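Local structure of SusD superfamily protein (Bacteroides fragilis, 3L22) at residues 36-47 / 261-271; 47-58 / 65-73. The protein probably binds glycans at the outer membrane, as other SusD-family proteins do. One frame throughout, in Å; residues are numbered along the deposited sequence.

In the fold
From the N terminus, the loop after helix 18-33 runs into helix 44-52, and residues 36-47 form the first half of contact 1. The chain then leaves this helix for strand 56-58, and a short loop leads on to helix 67-70, which packs back against helix 44-52, so that contact 2 closes locally, with six residues between its segments. Contact 1 closes far later, when residues 261-271 reach back across 213 intervening residues to the start of helix 44-52. Contact 2 therefore lies wholly within the span of contact 1. The two adjoin at Leu47, which belongs to both, and Leu66 touches Tyr270 there; together they bring helices 44-52, 67-70 and 267-271 into one packed group.

Contact 1. Residues 36-47 / 261-271; sequences GTKSLMGGKSYL and PNTQQSLAEYY
The side-chain amide of Asn262 donates from ND2 to Gly36 O at 2.8 Å, a fairly straight bond in which the donor lies in the carbonyl plane. The next carbonyl of the loop, Thr37 O, faces the amide of Gln265: in the conformer considered here, one of two modelled, NE2 points at Thr37 O from above the carbonyl plane. With CG beside its own backbone N and the chain extended beyond (chi2 -177°), Gln265 passes close to Ser39, its CB 3.7 Å from Ser39 OG. That hydroxyl accepts from Lys44 N at 2.9 Å, tying the loop to the first turn of helix 44-52. A water joins the segments again, donating to Gly42 O at 2.6 Å and accepting from Leu267 N at the start of helix 267-271.

Beyond the loops the contact turns apolar. Leu47 spreads its branches over three residues of the second helix: CG meets Leu267 CD1 at 3.9 Å, CD2 touches the Tyr271 ring, and CD1 sits over one face of Tyr270, 3.7 Å from the ring centroid, in a CH-pi contact. Leu267 also packs across Tyr46 at about a right angle, CD2 to CE2 3.8 Å, while the Tyr46 hydroxyl bonds Pro323 O. The methylenes of Lys44 pass the Tyr270 hydroxyl, CE to OH 3.5 Å, and its ammonium continues to Val64 O.

The second helix starts with a capping box of Ser266 and Glu269. Glu269 OE1 accepts from Ser266 N and OG and pairs with Lys318, which probably stabilises the carboxylate's negative charge. The chemistry thus divides along the contact: the Asn262 amide, a water and, in one conformer, Gln265 meet backbone carbonyls of the loop, whereas leucine and tyrosine side chains pack the first turn of helix 44-52 against helix 267-271.

Contact 2. Residues 47-58 / 65-73; sequences LVFDNRGDDVIN and TLFNTYNMN
Helix 44-52 and helix 67-70 come closest at Asn51 and Tyr70, whose CA atoms are 4.5 Å apart; Tyr70 CA points its hydrogen at Asn51 O in a nearly straight CA-H...O contact. Strand 56-58 runs over one face of the Tyr70 ring, with Asn58 N 3.8 Å above its centre.

Asn58 supplies the polar link. With CG anti to the backbone N (chi1 -173°), its ND2 donates to Thr65 O at 2.8 Å and to Asn51 OD1 at 2.9 Å, while OD1 bonds Ser60. Asn51 ND2 in turn reaches back to Leu47 O, so the Asn51 amide is held at both ends. Leu66 CD1 packs on Leu47 CB at 3.5 Å. Thr69 CG2 lies against Arg52 CG, and its hydroxyl bonds Glu80. Arg52 NH1 reaches Thr69 O through a water, near the methyl of selenomethionine Met72, and NH2 goes to Tyr424 O. A Schellman motif at Met72 ends helix 67-70.

Around this core, strand 56-58 pairs with strand 277-279, Tyr70 and Met72 rest on strand 414-417, and Leu66 meets Tyr270 of helix 267-271.

Contact 1. Residues 36-47 / 261-271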
loop_
_atom_site.group_PDB
_atom_site.type_symbol
_atom_site.label_atom_id
_atom_site.label_comp_id
_atom_site.label_asym_id
_atom_site.label_seq_id
_atom_site.Cartn_x
_atom_site.Cartn_y
_atom_site.Cartn_z
ATOM N N GLY A 36 12.221 16.281 -1.811
ATOM C CA GLY A 36 13.572 16.341 -2.337
ATOM C C GLY A 36 14.607 15.569 -1.545
ATOM O O GLY A 36 15.643 15.180 -2.123
ATOM N N THR A 37 14.377 15.369 -0.249
ATOM C CA THR A 37 15.360 14.686 0.605
ATOM C C THR A 37 14.873 13.439 1.317
ATOM O O THR A 37 15.681 12.649 1.723
ATOM C CB THR A 37 15.922 15.647 1.647
ATOM O OG1 THR A 37 14.827 16.327 2.277
ATOM C CG2 THR A 37 16.884 16.732 0.960
ATOM N N LYS A 38 13.567 13.233 1.446
ATOM C CA LYS A 38 13.015 12.093 2.193
ATOM C C LYS A 38 11.914 11.480 1.344
ATOM O O LYS A 38 11.468 12.106 0.370
ATOM C CB LYS A 38 12.457 12.574 3.528
ATOM C CG LYS A 38 13.543 13.179 4.499
ATOM C CD LYS A 38 14.424 12.075 5.046
ATOM C CE LYS A 38 15.478 12.583 6.032
ATOM N NZ LYS A 38 15.987 11.370 6.736
ATOM N N SER A 39 11.517 10.260 1.673
ATOM C CA SER A 39 10.502 9.581 0.923
ATOM C C SER A 39 9.443 8.996 1.827
ATOM O O SER A 39 9.692 8.707 3.016
ATOM C CB SER A 39 11.143 8.541 -0.001
ATOM O OG SER A 39 11.806 7.496 0.689
ATOM N N LEU A 40 8.240 8.839 1.283
ATOM C CA LEU A 40 7.182 8.130 1.958
ATOM C C LEU A 40 6.722 6.976 1.040
ATOM O O LEU A 40 7.526 6.067 0.766
ATOM C CB LEU A 40 6.090 9.104 2.443
ATOM C CG LEU A 40 5.030 8.616 3.442
ATOM C CD1 LEU A 40 5.634 8.363 4.832
ATOM C CD2 LEU A 40 3.897 9.649 3.559
HETATM N N MSE A 41 5.492 6.992 0.544
HETATM C CA MSE A 41 4.974 5.879 -0.255
HETATM C C MSE A 41 5.513 5.837 -1.677
HETATM O O MSE A 41 5.270 4.874 -2.390
HETATM C CB MSE A 41 3.460 5.944 -0.281
HETATM C CG MSE A 41 2.841 5.989 1.087
HETATM SE SE MSE A 41 3.560 4.747 2.458
HETATM C CE MSE A 41 3.196 3.061 1.498
ATOM N N GLY A 42 6.282 6.851 -2.085
ATOM C CA GLY A 42 6.969 6.819 -3.378
ATOM C C GLY A 42 8.353 6.183 -3.258
ATOM O O GLY A 42 9.093 6.052 -4.252
ATOM N N GLY A 43 8.729 5.809 -2.031
ATOM C CA GLY A 43 10.069 5.277 -1.757
ATOM C C GLY A 43 10.115 4.337 -0.561
ATOM O O GLY A 43 9.482 3.258 -0.568
ATOM N N LYS A 44 10.870 4.739 0.463
ATOM C CA LYS A 44 11.201 3.833 1.561
ATOM C C LYS A 44 9.988 3.303 2.340
ATOM O O LYS A 44 10.036 2.162 2.801
ATOM C CB LYS A 44 12.215 4.486 2.536
ATOM C CG LYS A 44 13.649 4.536 1.949
ATOM C CD LYS A 44 14.682 5.140 2.899
ATOM C CE LYS A 44 14.969 4.225 4.094
ATOM N NZ LYS A 44 15.863 4.892 5.032
ATOM N N SER A 45 8.943 4.099 2.527
ATOM C CA SER A 45 7.762 3.637 3.298
ATOM C C SER A 45 6.896 2.638 2.551
ATOM O O SER A 45 6.213 1.800 3.172
ATOM C CB SER A 45 6.957 4.813 3.876
ATOM O OG SER A 45 7.794 5.583 4.770
ATOM N N TYR A 46 6.998 2.602 1.220
ATOM C CA TYR A 46 6.389 1.524 0.462
ATOM C C TYR A 46 7.241 0.270 0.562
ATOM O O TYR A 46 6.728 -0.822 0.794
ATOM C CB TYR A 46 6.306 1.963 -0.982
ATOM C CG TYR A 46 5.627 1.097 -2.040
ATOM C CD1 TYR A 46 4.275 1.225 -2.303
ATOM C CD2 TYR A 46 6.354 0.233 -2.826
ATOM C CE1 TYR A 46 3.652 0.510 -3.323
ATOM C CE2 TYR A 46 5.756 -0.494 -3.858
ATOM C CZ TYR A 46 4.412 -0.323 -4.115
ATOM O OH TYR A 46 3.852 -0.965 -5.185
ATOM N N LEU A 47 8.557 0.437 0.405
ATOM C CA LEU A 47 9.508 -0.643 0.583
ATOM C C LEU A 47 9.392 -1.302 1.966
ATOM O O LEU A 47 9.631 -2.507 2.101
ATOM C CB LEU A 47 10.947 -0.134 0.374
ATOM C CG LEU A 47 11.301 0.130 -1.092
ATOM C CD1 LEU A 47 12.375 1.228 -1.258
ATOM C CD2 LEU A 47 11.680 -1.165 -1.790
ATOM N N PRO A 261 13.023 10.421 -6.065
ATOM C CA PRO A 261 13.617 10.357 -4.740
ATOM C C PRO A 261 15.133 10.523 -4.765
ATOM O O PRO A 261 15.787 10.253 -5.757
ATOM C CB PRO A 261 13.237 8.959 -4.243
ATOM C CG PRO A 261 12.041 8.516 -5.071
ATOM C CD PRO A 261 12.370 9.148 -6.423
ATOM N N ASN A 262 15.677 10.975 -3.649
ATOM C CA ASN A 262 17.118 11.187 -3.509
ATOM C C ASN A 262 17.868 9.832 -3.292
ATOM O O ASN A 262 17.273 8.733 -3.408
ATOM C CB ASN A 262 17.330 12.176 -2.358
ATOM C CG ASN A 262 18.527 13.089 -2.564
ATOM O OD1 ASN A 262 19.598 12.639 -2.946
ATOM N ND2 ASN A 262 18.347 14.380 -2.296
ATOM N N THR A 263 19.165 9.904 -2.982
ATOM C CA THR A 263 20.027 8.721 -2.901
ATOM C C THR A 263 19.486 7.640 -2.023
ATOM O O THR A 263 19.133 7.901 -0.883
ATOM C CB THR A 263 21.401 9.082 -2.394
ATOM O OG1 THR A 263 21.784 10.229 -3.116
ATOM C CG2 THR A 263 22.393 7.990 -2.672
ATOM N N GLN A 264 19.411 6.442 -2.610
ATOM C CA GLN A 264 18.904 5.252 -1.951
ATOM C C GLN A 264 17.539 5.429 -1.323
ATOM O O GLN A 264 17.317 5.015 -0.219
ATOM C CB GLN A 264 19.923 4.724 -0.946
ATOM C CG GLN A 264 21.124 4.178 -1.649
ATOM C CD GLN A 264 22.050 3.421 -0.705
ATOM O OE1 GLN A 264 22.363 3.894 0.409
ATOM N NE2 GLN A 264 22.492 2.232 -1.147
ATOM N N GLN A 265 16.640 6.100 -2.028
ATOM C CA GLN A 265 15.256 6.207 -1.576
ATOM C C GLN A 265 14.256 5.666 -2.571
ATOM O O GLN A 265 13.111 5.551 -2.232
ATOM C CB GLN A 265 14.937 7.656 -1.258
ATOM C CG GLN A 265 15.738 8.166 -0.067
ATOM C CD GLN A 265 15.370 9.548 0.286
ATOM O OE1 GLN A 265 14.212 9.945 0.097
ATOM N NE2 GLN A 265 16.346 10.326 0.814
ATOM N N SER A 266 14.679 5.356 -3.797
ATOM C CA SER A 266 13.750 4.872 -4.795
ATOM C C SER A 266 13.631 3.357 -4.751
ATOM O O SER A 266 14.555 2.659 -4.320
ATOM C CB SER A 266 14.188 5.255 -6.213
ATOM O OG SER A 266 15.380 4.582 -6.570
ATOM N N LEU A 267 12.497 2.860 -5.223
ATOM C CA LEU A 267 12.292 1.434 -5.410
ATOM C C LEU A 267 13.421 0.759 -6.203
ATOM O O LEU A 267 13.993 -0.258 -5.751
ATOM C CB LEU A 267 10.959 1.189 -6.116
ATOM C CG LEU A 267 9.728 1.014 -5.229
ATOM C CD1 LEU A 267 9.598 2.004 -4.110
ATOM C CD2 LEU A 267 8.469 0.907 -6.108
ATOM N N ALA A 268 13.756 1.323 -7.357
ATOM C CA ALA A 268 14.766 0.723 -8.218
ATOM C C ALA A 268 16.121 0.597 -7.553
ATOM O O ALA A 268 16.842 -0.380 -7.771
ATOM C CB ALA A 268 14.878 1.493 -9.592
ATOM N N GLU A 269 16.448 1.560 -6.704
ATOM C CA GLU A 269 17.714 1.522 -5.997
ATOM C C GLU A 269 17.801 0.359 -4.996
ATOM O O GLU A 269 18.903 -0.096 -4.688
ATOM C CB GLU A 269 17.971 2.846 -5.288
ATOM C CG GLU A 269 18.409 3.918 -6.259
ATOM C CD GLU A 269 18.469 5.261 -5.603
ATOM O OE1 GLU A 269 17.401 5.818 -5.256
ATOM O OE2 GLU A 269 19.600 5.712 -5.367
ATOM N N TYR A 270 16.658 -0.141 -4.548
ATOM C CA TYR A 270 16.620 -1.261 -3.597
ATOM C C TYR A 270 16.710 -2.648 -4.251
ATOM O O TYR A 270 17.053 -3.619 -3.577
ATOM C CB TYR A 270 15.368 -1.119 -2.677
ATOM C CG TYR A 270 15.646 -0.243 -1.498
ATOM C CD1 TYR A 270 15.905 1.097 -1.672
ATOM C CD2 TYR A 270 15.664 -0.740 -0.210
ATOM C CE1 TYR A 270 16.179 1.916 -0.617
ATOM C CE2 TYR A 270 15.935 0.092 0.867
ATOM C CZ TYR A 270 16.182 1.412 0.636
ATOM O OH TYR A 270 16.470 2.254 1.641
ATOM N N TYR A 271 16.409 -2.739 -5.552
ATOM C CA TYR A 271 16.315 -4.010 -6.264
ATOM C C TYR A 271 17.350 -4.209 -7.376
ATOM O O TYR A 271 17.694 -5.346 -7.666
ATOM C CB TYR A 271 14.924 -4.161 -6.903
ATOM C CG TYR A 271 13.803 -4.293 -5.879
ATOM C CD1 TYR A 271 13.652 -5.452 -5.150
ATOM C CD2 TYR A 271 12.875 -3.272 -5.688
ATOM C CE1 TYR A 271 12.640 -5.597 -4.233
ATOM C CE2 TYR A 271 11.836 -3.396 -4.768
ATOM C CZ TYR A 271 11.747 -4.558 -4.026
ATOM O OH TYR A 271 10.758 -4.703 -3.103
HETATM O O HOH W 1 10.713 5.102 -6.095
#

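Contact 2. Residues 47-58 / 65-73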
loop_
_atom_site.group_PDB
_atom_site.type_symbol
_atom_site.label_atom_id
_atom_site.label_comp_id
_atom_site.label_asym_id
_atom_site.label_seq_id
_atom_site.Cartn_x
_atom_site.Cartn_y
_atom_site.Cartn_z
ATOM N N LEU A 47 8.557 0.437 0.405
ATOM C CA LEU A 47 9.508 -0.643 0.583
ATOM C C LEU A 47 9.392 -1.302 1.966
ATOM O O LEU A 47 9.631 -2.507 2.101
ATOM C CB LEU A 47 10.947 -0.134 0.374
ATOM C CG LEU A 47 11.301 0.130 -1.092
ATOM C CD1 LEU A 47 12.375 1.228 -1.258
ATOM C CD2 LEU A 47 11.680 -1.165 -1.790
ATOM N N VAL A 48 9.026 -0.511 2.982
ATOM C CA VAL A 48 8.777 -1.029 4.312
ATOM C C VAL A 48 7.822 -2.214 4.299
ATOM O O VAL A 48 8.084 -3.201 4.970
ATOM C CB VAL A 48 8.268 0.084 5.284
ATOM C CG1 VAL A 48 7.460 -0.513 6.456
ATOM C CG2 VAL A 48 9.442 0.896 5.747
ATOM N N PHE A 49 6.744 -2.132 3.519
ATOM C CA PHE A 49 5.758 -3.219 3.512
ATOM C C PHE A 49 6.252 -4.510 2.850
ATOM O O PHE A 49 5.829 -5.597 3.268
ATOM C CB PHE A 49 4.390 -2.727 3.034
ATOM C CG PHE A 49 3.837 -1.668 3.944
ATOM C CD1 PHE A 49 3.369 -2.009 5.219
ATOM C CD2 PHE A 49 3.867 -0.334 3.588
ATOM C CE1 PHE A 49 2.892 -1.035 6.099
ATOM C CE2 PHE A 49 3.383 0.645 4.467
ATOM C CZ PHE A 49 2.899 0.280 5.722
ATOM N N ASP A 50 7.183 -4.421 1.902
ATOM C CA ASP A 50 7.834 -5.614 1.384
ATOM C C ASP A 50 8.868 -6.145 2.332
ATOM O O ASP A 50 8.973 -7.360 2.491
ATOM C CB ASP A 50 8.415 -5.370 0.013
ATOM C CG ASP A 50 7.304 -5.188 -1.030
ATOM O OD1 ASP A 50 6.575 -6.197 -1.293
ATOM O OD2 ASP A 50 7.098 -4.039 -1.484
ATOM N N ASN A 51 9.638 -5.258 2.956
ATOM C CA ASN A 51 10.606 -5.681 3.963
ATOM C C ASN A 51 9.970 -6.367 5.179
ATOM O O ASN A 51 10.544 -7.303 5.746
ATOM C CB ASN A 51 11.455 -4.494 4.423
ATOM C CG ASN A 51 12.671 -4.259 3.511
ATOM O OD1 ASN A 51 13.751 -4.773 3.783
ATOM N ND2 ASN A 51 12.478 -3.520 2.411
ATOM N N ARG A 52 8.788 -5.924 5.580
ATOM C CA ARG A 52 8.072 -6.584 6.665
ATOM C C ARG A 52 7.624 -7.971 6.297
ATOM O O ARG A 52 7.575 -8.840 7.167
ATOM C CB ARG A 52 6.925 -5.712 7.198
ATOM C CG ARG A 52 7.465 -4.534 7.980
ATOM C CD ARG A 52 6.417 -3.554 8.544
ATOM N NE ARG A 52 5.319 -4.129 9.322
ATOM C CZ ARG A 52 5.366 -4.533 10.592
ATOM N NH1 ARG A 52 6.486 -4.480 11.315
ATOM N NH2 ARG A 52 4.249 -5.003 11.157
ATOM N N GLY A 53 7.389 -8.210 5.021
ATOM C CA GLY A 53 7.009 -9.501 4.523
ATOM C C GLY A 53 8.090 -10.564 4.433
ATOM O O GLY A 53 9.201 -10.396 4.936
ATOM N N ASP A 54 7.739 -11.643 3.743
ATOM C CA ASP A 54 8.470 -12.881 3.745
ATOM C C ASP A 54 8.761 -13.406 2.322
ATOM O O ASP A 54 9.185 -14.559 2.140
ATOM C CB ASP A 54 7.650 -13.914 4.537
ATOM C CG ASP A 54 6.244 -14.134 3.941
ATOM O OD1 ASP A 54 5.909 -13.516 2.903
ATOM O OD2 ASP A 54 5.452 -14.901 4.527
ATOM N N ASP A 55 8.584 -12.543 1.330
ATOM C CA ASP A 55 8.765 -12.922 -0.072
ATOM C C ASP A 55 10.023 -12.357 -0.716
ATOM O O ASP A 55 10.461 -12.860 -1.750
ATOM C CB ASP A 55 7.521 -12.534 -0.833
ATOM C CG ASP A 55 6.329 -13.403 -0.444
ATOM O OD1 ASP A 55 6.533 -14.628 -0.156
ATOM O OD2 ASP A 55 5.194 -12.883 -0.435
ATOM N N VAL A 56 10.559 -11.292 -0.121
ATOM C CA VAL A 56 11.870 -10.737 -0.452
ATOM C C VAL A 56 12.715 -10.819 0.797
ATOM O O VAL A 56 12.154 -11.034 1.881
ATOM C CB VAL A 56 11.752 -9.277 -0.982
ATOM C CG1 VAL A 56 11.120 -9.302 -2.381
ATOM C CG2 VAL A 56 10.976 -8.342 -0.022
ATOM N N ILE A 57 14.047 -10.713 0.624
ATOM C CA ILE A 57 14.982 -10.620 1.734
ATOM C C ILE A 57 15.841 -9.397 1.591
ATOM O O ILE A 57 16.176 -9.010 0.493
ATOM C CB ILE A 57 15.924 -11.845 1.867
ATOM C CG1 ILE A 57 16.650 -12.163 0.531
ATOM C CG2 ILE A 57 15.127 -12.987 2.371
ATOM C CD1 ILE A 57 17.771 -13.234 0.639
ATOM N N ASN A 58 16.196 -8.810 2.726
ATOM C CA ASN A 58 17.080 -7.672 2.788
ATOM C C ASN A 58 18.424 -8.203 3.274
ATOM O O ASN A 58 18.529 -8.676 4.403
ATOM C CB ASN A 58 16.516 -6.612 3.755
ATOM C CG ASN A 58 17.302 -5.312 3.736
ATOM O OD1 ASN A 58 18.553 -5.329 3.654
ATOM N ND2 ASN A 58 16.581 -4.166 3.800
ATOM N N THR A 65 19.421 1.268 4.914
ATOM C CA THR A 65 18.589 0.677 3.861
ATOM C C THR A 65 17.639 -0.420 4.395
ATOM O O THR A 65 17.526 -1.486 3.824
ATOM C CB THR A 65 19.447 0.209 2.679
ATOM O OG1 THR A 65 20.416 -0.724 3.141
ATOM C CG2 THR A 65 20.151 1.408 2.013
ATOM N N LEU A 66 16.934 -0.106 5.479
ATOM C CA LEU A 66 15.730 -0.847 5.957
ATOM C C LEU A 66 16.030 -2.228 6.604
ATOM O O LEU A 66 15.123 -3.028 6.834
ATOM C CB LEU A 66 14.651 -0.947 4.848
ATOM C CG LEU A 66 14.051 0.381 4.328
ATOM C CD1 LEU A 66 13.014 0.170 3.209
ATOM C CD2 LEU A 66 13.390 1.203 5.498
ATOM N N PHE A 67 17.290 -2.493 6.937
ATOM C CA PHE A 67 17.622 -3.771 7.530
ATOM C C PHE A 67 16.856 -4.058 8.808
ATOM O O PHE A 67 16.429 -5.187 9.012
ATOM C CB PHE A 67 19.123 -3.840 7.809
ATOM C CG PHE A 67 19.648 -5.206 8.040
ATOM C CD1 PHE A 67 19.514 -6.194 7.070
ATOM C CD2 PHE A 67 20.361 -5.492 9.202
ATOM C CE1 PHE A 67 20.062 -7.478 7.269
ATOM C CE2 PHE A 67 20.917 -6.763 9.413
ATOM C CZ PHE A 67 20.759 -7.761 8.445
ATOM N N ASN A 68 16.690 -3.053 9.661
ATOM C CA ASN A 68 15.914 -3.236 10.891
ATOM C C ASN A 68 14.419 -3.489 10.643
ATOM O O ASN A 68 13.775 -4.180 11.439
ATOM C CB ASN A 68 16.071 -2.061 11.862
ATOM C CG ASN A 68 17.153 -2.290 12.907
ATOM O OD1 ASN A 68 17.673 -3.398 13.071
ATOM N ND2 ASN A 68 17.490 -1.229 13.636
ATOM N N THR A 69 13.875 -2.959 9.554
ATOM C CA THR A 69 12.501 -3.274 9.199
ATOM C C THR A 69 12.381 -4.732 8.828
ATOM O O THR A 69 11.484 -5.423 9.322
ATOM C CB THR A 69 11.977 -2.402 8.061
ATOM O OG1 THR A 69 11.967 -1.053 8.506
ATOM C CG2 THR A 69 10.542 -2.851 7.651
ATOM N N TYR A 70 13.292 -5.216 7.980
ATOM C CA TYR A 70 13.258 -6.611 7.535
ATOM C C TYR A 70 13.376 -7.585 8.710
ATOM O O TYR A 70 12.658 -8.580 8.790
ATOM C CB TYR A 70 14.362 -6.930 6.516
ATOM C CG TYR A 70 14.314 -8.425 6.148
ATOM C CD1 TYR A 70 13.309 -8.922 5.303
ATOM C CD2 TYR A 70 15.238 -9.333 6.671
ATOM C CE1 TYR A 70 13.213 -10.290 5.012
ATOM C CE2 TYR A 70 15.162 -10.705 6.373
ATOM C CZ TYR A 70 14.146 -11.176 5.552
ATOM O OH TYR A 70 14.065 -12.517 5.264
ATOM N N ASN A 71 14.297 -7.264 9.610
ATOM C CA ASN A 71 14.564 -8.070 10.797
ATOM C C ASN A 71 13.568 -7.876 11.928
ATOM O O ASN A 71 13.730 -8.463 12.999
ATOM C CB ASN A 71 15.973 -7.771 11.291
ATOM C CG ASN A 71 17.038 -8.391 10.434
ATOM O OD1 ASN A 71 16.816 -9.393 9.743
ATOM N ND2 ASN A 71 18.245 -7.828 10.517
HETATM N N MSE A 72 12.530 -7.082 11.705
HETATM C CA MSE A 72 11.467 -6.904 12.706
HETATM C C MSE A 72 12.084 -6.380 14.003
HETATM O O MSE A 72 11.810 -6.874 15.092
HETATM C CB MSE A 72 10.672 -8.197 12.948
HETATM C CG MSE A 72 10.161 -8.846 11.706
HETATM SE SE MSE A 72 8.926 -7.749 10.669
HETATM C CE MSE A 72 7.384 -7.824 11.851
ATOM N N ASN A 73 12.899 -5.337 13.856
ATOM C CA ASN A 73 13.683 -4.830 14.953
ATOM C C ASN A 73 13.644 -3.304 15.026
ATOM O O ASN A 73 14.570 -2.708 15.523
ATOM C CB ASN A 73 15.128 -5.319 14.817
ATOM C CG ASN A 73 15.927 -5.163 16.099
ATOM O OD1 ASN A 73 15.436 -5.467 17.178
ATOM N ND2 ASN A 73 17.162 -4.680 15.985
HETATM O O HOH W 2 9.529 -3.998 10.906
HETATM O O HOH W 3 12.052 -13.083 3.694
#